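Local coordinates for protein dihydropteroate synthase (Stenotrophomonas maltophilia, PDB 7L6P) that probably catalyses the condensation of para-aminobenzoate with 6-hydroxymethyl-7,8-dihydropterin diphosphate to 7,8-dihydropteroate, a step of folate biosynthesis, at residues L68-E73 with P93-L98. Residues are numbered along the deposited sequence; the frame is centred on the assembly and turned at random.
Sequences LDIGGE and PVIEQL
Ile70 meets the helix residues Val94, Ile95 and Leu98 where strand 68-71 and helix 93-98 run nearly antiparallel, their axes 154° apart and 9.4 Å at closest approach. The CA atoms of Ile70 and Ile95 come within 7.1 Å, whereas those of Leu68 and Leu98 lie 9.1 Å apart, so the Ile70 pairing is the closer of the two. No hydrogen bond links the segments; the contact is apolar. Ile70 spreads its branches over the helix: CG2, anti to its backbone N, reaches Val94 CG1 at 3.8 Å, while CD1 at the end of the other branch touches Leu98 CD1 at 3.7 Å. From another side, Ile95 CG1 packs 4.0 Å from Ile70 CG1, the two side chains passing in opposite directions. Leu68 adds a looser methyl-to-methyl contact, CD1 to Leu98 CD1 at 4.3 Å. Asp69 turns to the other side of the strand, where its carboxylate forms a salt bridge with Arg269 and hydrogen bonds with Ser107 and Asn128. Val34 and Ile106 of the flanking parallel strands also touch Ile70. This alternation, aliphatic residues facing a helix and a polar one inward, is characteristic of the TIM barrel, here between its second strand and the following helix.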
loop_
_atom_site.group_PDB
_atom_site.type_symbol
_atom_site.label_atom_id
_atom_site.label_comp_id
_atom_site.label_asym_id
_atom_site.label_seq_id
_atom_site.Cartn_x
_atom_site.Cartn_y
_atom_site.Cartn_z
ATOM N N LEU A 68 7.678 6.695 19.220
ATOM C CA LEU A 68 9.032 6.699 18.690
ATOM C C LEU A 68 9.863 5.612 19.359
ATOM O O LEU A 68 9.667 5.297 20.534
ATOM C CB LEU A 68 9.681 8.064 18.901
ATOM C CG LEU A 68 8.958 9.233 18.234
ATOM C CD1 LEU A 68 9.660 10.518 18.592
ATOM C CD2 LEU A 68 8.902 9.048 16.714
ATOM N N ASP A 69 10.792 5.033 18.605
ATOM C CA ASP A 69 11.651 3.963 19.101
ATOM C C ASP A 69 13.100 4.417 19.008
ATOM O O ASP A 69 13.600 4.654 17.906
ATOM C CB ASP A 69 11.451 2.672 18.311
ATOM C CG ASP A 69 12.000 1.464 19.045
ATOM O OD1 ASP A 69 11.853 1.423 20.293
ATOM O OD2 ASP A 69 12.579 0.561 18.383
ATOM N N ILE A 70 13.770 4.524 20.158
ATOM C CA ILE A 70 15.113 5.093 20.246
ATOM C C ILE A 70 16.118 3.963 20.412
ATOM O O ILE A 70 15.998 3.152 21.333
ATOM C CB ILE A 70 15.221 6.095 21.403
ATOM C CG1 ILE A 70 14.031 7.059 21.398
ATOM C CG2 ILE A 70 16.528 6.866 21.313
ATOM C CD1 ILE A 70 13.825 7.779 20.106
ATOM N N GLY A 71 17.093 3.894 19.515
ATOM C CA GLY A 71 18.094 2.844 19.553
ATOM C C GLY A 71 19.482 3.385 19.268
ATOM O O GLY A 71 19.665 4.308 18.470
ATOM N N GLY A 72 20.472 2.760 19.910
ATOM C CA GLY A 72 21.856 3.189 19.866
ATOM C C GLY A 72 22.810 2.217 19.202
ATOM O O GLY A 72 24.002 2.512 19.063
ATOM N N GLU A 73 22.316 1.040 18.829
ATOM C CA GLU A 73 23.102 0.098 18.046
ATOM C C GLU A 73 23.179 0.533 16.580
ATOM O O GLU A 73 22.365 1.318 16.087
ATOM C CB GLU A 73 22.520 -1.305 18.157
ATOM C CG GLU A 73 22.870 -1.977 19.462
ATOM C CD GLU A 73 24.246 -2.625 19.417
ATOM O OE1 GLU A 73 24.904 -2.569 18.346
ATOM O OE2 GLU A 73 24.679 -3.178 20.456
ATOM N N PRO A 93 20.341 10.997 26.405
ATOM C CA PRO A 93 19.961 12.385 26.092
ATOM C C PRO A 93 18.833 12.465 25.086
ATOM O O PRO A 93 17.975 13.349 25.196
ATOM C CB PRO A 93 21.260 13.005 25.550
ATOM C CG PRO A 93 22.089 11.848 25.121
ATOM C CD PRO A 93 21.762 10.749 26.094
ATOM N N VAL A 94 18.793 11.550 24.116
ATOM C CA VAL A 94 17.743 11.609 23.107
ATOM C C VAL A 94 16.392 11.285 23.728
ATOM O O VAL A 94 15.371 11.873 23.360
ATOM C CB VAL A 94 18.074 10.671 21.934
ATOM C CG1 VAL A 94 16.910 10.600 20.947
ATOM C CG2 VAL A 94 19.333 11.136 21.230
ATOM N N ILE A 95 16.362 10.373 24.698
ATOM C CA ILE A 95 15.101 10.039 25.349
ATOM C C ILE A 95 14.670 11.162 26.281
ATOM O O ILE A 95 13.511 11.592 26.262
ATOM C CB ILE A 95 15.209 8.705 26.105
ATOM C CG1 ILE A 95 15.388 7.549 25.131
ATOM C CG2 ILE A 95 13.929 8.453 26.852
ATOM C CD1 ILE A 95 15.577 6.224 25.808
ATOM N N GLU A 96 15.590 11.648 27.121
ATOM C CA GLU A 96 15.241 12.726 28.044
ATOM C C GLU A 96 14.619 13.903 27.307
ATOM O O GLU A 96 13.550 14.394 27.689
ATOM C CB GLU A 96 16.466 13.186 28.839
ATOM C CG GLU A 96 16.842 12.283 30.002
ATOM C CD GLU A 96 18.157 12.681 30.647
ATOM O OE1 GLU A 96 18.990 13.319 29.972
ATOM O OE2 GLU A 96 18.347 12.381 31.844
ATOM N N GLN A 97 15.262 14.347 26.224
ATOM C CA GLN A 97 14.799 15.540 25.518
ATOM C C GLN A 97 13.499 15.276 24.768
ATOM O O GLN A 97 12.572 16.093 24.813
ATOM C CB GLN A 97 15.879 16.040 24.561
ATOM C CG GLN A 97 16.822 17.046 25.190
ATOM C CD GLN A 97 18.075 17.264 24.361
ATOM O OE1 GLN A 97 18.098 18.111 23.460
ATOM N NE2 GLN A 97 19.124 16.494 24.655
ATOM N N LEU A 98 13.419 14.151 24.050
ATOM C CA LEU A 98 12.195 13.832 23.318
ATOM C C LEU A 98 11.012 13.662 24.265
ATOM O O LEU A 98 9.877 14.007 23.918
ATOM C CB LEU A 98 12.387 12.578 22.469
ATOM C CG LEU A 98 13.140 12.814 21.169
ATOM C CD1 LEU A 98 13.434 11.485 20.508
ATOM C CD2 LEU A 98 12.350 13.724 20.244
#